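Long-range contact in 39 kDa initiator binding protein (Trichomonas vaginalis, PDB 1PP7), which binds the initiator element of core promoters through its N-terminal DNA-binding domain, the part present here, and so probably helps to start transcription: residues 37-45 with 57-65. Residues are numbered along the deposited sequence; the frame is centred on the assembly and turned at random.
With ZN (zinc ion), chain I.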
ATOM      1  N   LYS C  37      -6.774  -1.434   2.398  1.00 23.89           N
ATOM      2  CA  LYS C  37      -5.807  -2.453   2.040  1.00 27.01           C
ATOM      3  C   LYS C  37      -4.417  -1.760   2.121  1.00 26.21           C
ATOM      4  O   LYS C  37      -3.490  -2.308   2.720  1.00 29.11           O
ATOM      5  CB  LYS C  37      -6.053  -2.999   0.634  1.00 22.94           C
ATOM      6  CG  LYS C  37      -7.354  -3.780   0.584  1.00 25.66           C
ATOM      7  CD  LYS C  37      -7.812  -4.031  -0.834  1.00 27.28           C
ATOM      8  CE  LYS C  37      -8.453  -5.397  -0.937  1.00 29.63           C
ATOM      9  NZ  LYS C  37      -9.235  -5.609  -2.226  1.00 36.00           N
ATOM     10  N   LEU C  38      -4.277  -0.555   1.565  1.00 21.99           N
ATOM     11  CA  LEU C  38      -2.983   0.118   1.636  1.00 22.07           C
ATOM     12  C   LEU C  38      -2.638   0.293   3.088  1.00 24.76           C
ATOM     13  O   LEU C  38      -1.506   0.027   3.491  1.00 28.08           O
ATOM     14  CB  LEU C  38      -3.009   1.514   1.005  1.00 25.15           C
ATOM     15  CG  LEU C  38      -1.999   1.791  -0.109  1.00 32.48           C
ATOM     16  CD1 LEU C  38      -1.876   3.293  -0.354  1.00 28.34           C
ATOM     17  CD2 LEU C  38      -0.656   1.129   0.231  1.00 32.13           C
ATOM     18  N   HIS C  39      -3.635   0.701   3.870  1.00 21.64           N
ATOM     19  CA  HIS C  39      -3.425   0.985   5.264  1.00 24.83           C
ATOM     20  C   HIS C  39      -3.039  -0.231   6.062  1.00 26.99           C
ATOM     21  O   HIS C  39      -2.112  -0.157   6.898  1.00 27.71           O
ATOM     22  CB  HIS C  39      -4.645   1.708   5.884  1.00 28.98           C
ATOM     23  CG  HIS C  39      -4.296   2.561   7.062  1.00 27.02           C
ATOM     24  ND1 HIS C  39      -4.345   2.094   8.364  1.00 26.29           N
ATOM     25  CD2 HIS C  39      -3.753   3.805   7.129  1.00 26.79           C
ATOM     26  CE1 HIS C  39      -3.846   3.012   9.181  1.00 29.46           C
ATOM     27  NE2 HIS C  39      -3.477   4.060   8.458  1.00 26.98           N
ATOM     28  N   MET C  40      -3.717  -1.354   5.847  1.00 28.03           N
ATOM     29  CA  MET C  40      -3.312  -2.550   6.610  1.00 27.87           C
ATOM     30  C   MET C  40      -1.914  -2.968   6.205  1.00 23.58           C
ATOM     31  O   MET C  40      -1.215  -3.509   7.001  1.00 23.98           O
ATOM     32  CB  MET C  40      -4.209  -3.733   6.330  1.00 29.36           C
ATOM     33  CG  MET C  40      -5.602  -3.509   6.778  1.00 53.83           C
ATOM     34  SD  MET C  40      -6.665  -4.921   6.323  1.00 72.21           S
ATOM     35  CE  MET C  40      -7.927  -4.170   5.150  1.00 65.30           C
ATOM     36  N   LEU C  41      -1.536  -2.722   4.954  1.00 21.15           N
ATOM     37  CA  LEU C  41      -0.249  -3.138   4.443  1.00 26.45           C
ATOM     38  C   LEU C  41       0.842  -2.336   5.123  1.00 26.20           C
ATOM     39  O   LEU C  41       1.779  -2.866   5.646  1.00 26.78           O
ATOM     40  CB  LEU C  41      -0.181  -2.883   2.939  1.00 28.78           C
ATOM     41  CG  LEU C  41       0.301  -4.052   2.110  1.00 30.82           C
ATOM     42  CD1 LEU C  41       1.191  -3.580   0.976  1.00 34.17           C
ATOM     43  CD2 LEU C  41       1.067  -4.999   3.014  1.00 36.65           C
ATOM     44  N   LEU C  42       0.646  -1.031   5.097  1.00 27.80           N
ATOM     45  CA  LEU C  42       1.493  -0.025   5.680  1.00 24.59           C
ATOM     46  C   LEU C  42       1.647  -0.337   7.178  1.00 29.41           C
ATOM     47  O   LEU C  42       2.773  -0.414   7.717  1.00 32.16           O
ATOM     48  CB  LEU C  42       0.778   1.285   5.463  1.00 21.63           C
ATOM     49  CG  LEU C  42       1.413   2.579   4.999  1.00 25.43           C
ATOM     50  CD1 LEU C  42       2.824   2.439   4.533  1.00 24.05           C
ATOM     51  CD2 LEU C  42       0.503   3.144   3.959  1.00 21.74           C
ATOM     52  N   THR C  43       0.517  -0.554   7.841  1.00 29.96           N
ATOM     53  CA  THR C  43       0.502  -0.862   9.246  1.00 28.43           C
ATOM     54  C   THR C  43       1.346  -2.100   9.520  1.00 32.49           C
ATOM     55  O   THR C  43       2.206  -2.116  10.435  1.00 33.60           O
ATOM     56  CB  THR C  43      -0.927  -1.104   9.741  1.00 31.91           C
ATOM     57  OG1 THR C  43      -1.676   0.123   9.664  1.00 36.68           O
ATOM     58  CG2 THR C  43      -0.914  -1.569  11.211  1.00 32.35           C
ATOM     59  N   TYR C  44       1.156  -3.135   8.721  1.00 29.32           N
ATOM     60  CA  TYR C  44       1.927  -4.319   8.997  1.00 33.90           C
ATOM     61  C   TYR C  44       3.410  -4.216   8.630  1.00 35.90           C
ATOM     62  O   TYR C  44       4.269  -4.740   9.327  1.00 35.55           O
ATOM     63  CB  TYR C  44       1.298  -5.552   8.334  1.00 34.59           C
ATOM     64  CG  TYR C  44       2.245  -6.727   8.299  1.00 37.01           C
ATOM     65  CD1 TYR C  44       3.088  -6.920   7.199  1.00 32.52           C
ATOM     66  CD2 TYR C  44       2.329  -7.640   9.384  1.00 37.87           C
ATOM     67  CE1 TYR C  44       3.989  -7.988   7.159  1.00 37.05           C
ATOM     68  CE2 TYR C  44       3.242  -8.724   9.355  1.00 35.79           C
ATOM     69  CZ  TYR C  44       4.071  -8.895   8.234  1.00 37.87           C
ATOM     70  OH  TYR C  44       4.966  -9.948   8.139  1.00 38.18           O
ATOM     71  N   LEU C  45       3.739  -3.552   7.543  1.00 35.65           N
ATOM     72  CA  LEU C  45       5.129  -3.516   7.221  1.00 35.35           C
ATOM     73  C   LEU C  45       5.880  -2.790   8.327  1.00 38.56           C
ATOM     74  O   LEU C  45       7.051  -3.061   8.556  1.00 38.55           O
ATOM     75  CB  LEU C  45       5.325  -2.887   5.848  1.00 33.50           C
ATOM     76  CG  LEU C  45       4.876  -3.786   4.703  1.00 30.65           C
ATOM     77  CD1 LEU C  45       4.985  -2.989   3.424  1.00 32.51           C
ATOM     78  CD2 LEU C  45       5.750  -5.064   4.614  1.00 32.82           C
ATOM     79  N   LEU C  57       7.279   0.348   1.162  1.00 34.72           N
ATOM     80  CA  LEU C  57       6.023   0.915   1.583  1.00 31.90           C
ATOM     81  C   LEU C  57       6.188   1.183   3.070  1.00 32.09           C
ATOM     82  O   LEU C  57       6.081   0.261   3.868  1.00 31.47           O
ATOM     83  CB  LEU C  57       4.881  -0.069   1.347  1.00 30.58           C
ATOM     84  CG  LEU C  57       3.500   0.508   1.587  1.00 28.85           C
ATOM     85  CD1 LEU C  57       3.461   1.848   0.907  1.00 28.46           C
ATOM     86  CD2 LEU C  57       2.409  -0.451   1.073  1.00 31.33           C
ATOM     87  N   SER C  58       6.472   2.444   3.423  1.00 32.55           N
ATOM     88  CA  SER C  58       6.654   2.861   4.820  1.00 34.98           C
ATOM     89  C   SER C  58       6.364   4.336   5.142  1.00 31.62           C
ATOM     90  O   SER C  58       6.482   5.219   4.299  1.00 29.27           O
ATOM     91  CB  SER C  58       8.079   2.490   5.327  1.00 35.61           C
ATOM     92  OG  SER C  58       9.095   2.948   4.475  1.00 37.57           O
ATOM     93  N   TRP C  59       5.948   4.593   6.375  1.00 32.82           N
ATOM     94  CA  TRP C  59       5.677   5.971   6.782  1.00 33.41           C
ATOM     95  C   TRP C  59       6.992   6.733   6.962  1.00 36.39           C
ATOM     96  O   TRP C  59       7.986   6.207   7.496  1.00 37.80           O
ATOM     97  CB  TRP C  59       4.935   6.018   8.114  1.00 26.78           C
ATOM     98  CG  TRP C  59       3.555   5.411   8.085  1.00 33.67           C
ATOM     99  CD1 TRP C  59       3.180   4.198   8.612  1.00 29.90           C
ATOM    100  CD2 TRP C  59       2.356   6.006   7.542  1.00 26.94           C
ATOM    101  NE1 TRP C  59       1.832   4.017   8.429  1.00 37.55           N
ATOM    102  CE2 TRP C  59       1.306   5.108   7.778  1.00 30.94           C
ATOM    103  CE3 TRP C  59       2.079   7.213   6.886  1.00 30.73           C
ATOM    104  CZ2 TRP C  59       0.012   5.364   7.384  1.00 24.90           C
ATOM    105  CZ3 TRP C  59       0.794   7.476   6.493  1.00 27.92           C
ATOM    106  CH2 TRP C  59      -0.229   6.552   6.740  1.00 30.86           C
ATOM    107  N   ILE C  60       7.013   7.972   6.526  1.00 39.17           N
ATOM    108  CA  ILE C  60       8.205   8.781   6.743  1.00 40.88           C
ATOM    109  C   ILE C  60       7.819   9.806   7.870  1.00 42.18           C
ATOM    110  O   ILE C  60       8.666  10.434   8.484  1.00 45.07           O
ATOM    111  CB  ILE C  60       8.680   9.428   5.401  1.00 38.11           C
ATOM    112  CG1 ILE C  60       7.622  10.369   4.850  1.00 31.38           C
ATOM    113  CG2 ILE C  60       8.931   8.310   4.358  1.00 36.74           C
ATOM    114  CD1 ILE C  60       7.925  10.785   3.437  1.00 39.30           C
ATOM    115  N   SER C  61       6.529   9.942   8.145  1.00 39.78           N
ATOM    116  CA  SER C  61       6.071  10.805   9.229  1.00 42.38           C
ATOM    117  C   SER C  61       4.682  10.312   9.645  1.00 44.16           C
ATOM    118  O   SER C  61       4.212   9.281   9.124  1.00 45.77           O
ATOM    119  CB  SER C  61       6.024  12.271   8.792  1.00 40.24           C
ATOM    120  OG  SER C  61       5.042  12.502   7.802  1.00 47.24           O
ATOM    121  N   ASP C  62       4.029  11.002  10.579  1.00 45.29           N
ATOM    122  CA  ASP C  62       2.679  10.609  11.005  1.00 45.13           C
ATOM    123  C   ASP C  62       1.723  10.673   9.804  1.00 44.27           C
ATOM    124  O   ASP C  62       0.666   9.999   9.791  1.00 45.90           O
ATOM    125  CB  ASP C  62       2.115  11.552  12.092  1.00 50.79           C
ATOM    126  CG  ASP C  62       2.542  11.173  13.528  1.00 58.29           C
ATOM    127  OD1 ASP C  62       2.820   9.968  13.804  1.00 56.25           O
ATOM    128  OD2 ASP C  62       2.567  12.106  14.388  1.00 59.85           O
ATOM    129  N   THR C  63       2.102  11.445   8.783  1.00 37.86           N
ATOM    130  CA  THR C  63       1.208  11.642   7.632  1.00 35.32           C
ATOM    131  C   THR C  63       1.653  11.424   6.177  1.00 31.54           C
ATOM    132  O   THR C  63       0.874  11.642   5.256  1.00 29.60           O
ATOM    133  CB  THR C  63       0.611  13.054   7.697  1.00 32.04           C
ATOM    134  OG1 THR C  63       1.672  14.009   7.626  1.00 32.45           O
ATOM    135  CG2 THR C  63      -0.122  13.270   8.996  1.00 31.53           C
ATOM    136  N   GLU C  64       2.882  11.007   5.959  1.00 27.91           N
ATOM    137  CA  GLU C  64       3.342  10.810   4.612  1.00 28.34           C
ATOM    138  C   GLU C  64       3.984   9.441   4.558  1.00 29.39           C
ATOM    139  O   GLU C  64       4.530   8.964   5.554  1.00 32.54           O
ATOM    140  CB  GLU C  64       4.363  11.925   4.241  1.00 33.59           C
ATOM    141  CG  GLU C  64       3.851  13.325   4.650  1.00 40.06           C
ATOM    142  CD  GLU C  64       4.638  14.536   4.059  1.00 49.79           C
ATOM    143  OE1 GLU C  64       4.198  15.705   4.327  1.00 45.52           O
ATOM    144  OE2 GLU C  64       5.672  14.335   3.342  1.00 51.00           O
ATOM    145  N   PHE C  65       3.916   8.793   3.406  1.00 29.26           N
ATOM    146  CA  PHE C  65       4.539   7.484   3.222  1.00 24.04           C
ATOM    147  C   PHE C  65       5.207   7.506   1.865  1.00 22.65           C
ATOM    148  O   PHE C  65       4.925   8.355   1.019  1.00 20.57           O
ATOM    149  CB  PHE C  65       3.510   6.309   3.295  1.00 26.54           C
ATOM    150  CG  PHE C  65       2.399   6.342   2.241  1.00 26.28           C
ATOM    151  CD1 PHE C  65       1.209   7.083   2.471  1.00 27.39           C
ATOM    152  CD2 PHE C  65       2.479   5.543   1.100  1.00 24.67           C
ATOM    153  CE1 PHE C  65       0.131   7.020   1.597  1.00 26.16           C
ATOM    154  CE2 PHE C  65       1.400   5.459   0.199  1.00 26.10           C
ATOM    155  CZ  PHE C  65       0.218   6.201   0.449  1.00 31.67           C
TER
HETATM  156 ZN    ZN I 132      -5.502   0.628   9.226  1.00 39.56          ZN
HETATM  157  O   HOH W   1      -0.269   2.387  10.103  1.00 29.93           O
HETATM  158  O   HOH W   2      -4.253  -1.109  10.109  1.00 23.36           O
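Leu57 has CG anti to its backbone N (chi1 -172°), which sends its branches from strand 57-59 onto helix 34-45. Trp59 instead keeps CG anti to its carbonyl carbon (chi1 -64°), and its indole lies across Leu42. The axes of helix 37-45 and strand 57-59 make an angle of 76°.

Leu42 is the central helix residue and uses its branch point and both branches differently. Its CG sits over one face of the Trp59 indole, offset toward the rim, 4.0 Å from the centroid of the five-membered ring. Its CD2 lies over the centre of the Phe65 ring, 4.2 Å from that centroid. Both are CH-pi contacts. Its CD1 turns to Leu57, 3.6 Å from Leu57 CG. Leu57 CD2 in turn meets CD2 of Leu38 and CD1 of Leu41, while Leu45 CD1 packs 3.6 Å from Leu57 CB. Leu38 CD1 reaches Phe65 CZ obliquely to the ring. Val72 of helix 69-76 and Met67 also touch Leu57.

One side of the contact is polar. His39 binds the zinc ion through ND1 at 2.1 Å, and its NE2 hydrogen-bonds to Thr111 O. That same NE2 lies near the edge of the Trp59 ring. One water accepts a hydrogen bond from Trp59 NE1 at 3.1 Å and donates to Thr43 OG1. A second water, a zinc ligand, also donates to Thr43 OG1, which itself donates a hydrogen bond to His39 O at 2.8 Å.

Leucine and aromatic packing thus joins the helix to edge strand 57-59 and to Phe65, at the start of the next strand of the antiparallel sheet, within a domain of the helix-turn-helix clan. On the polar side, zinc and Thr111 O hold both nitrogens of His39, fixing its ring rotation, and a water satisfies the indole N-H.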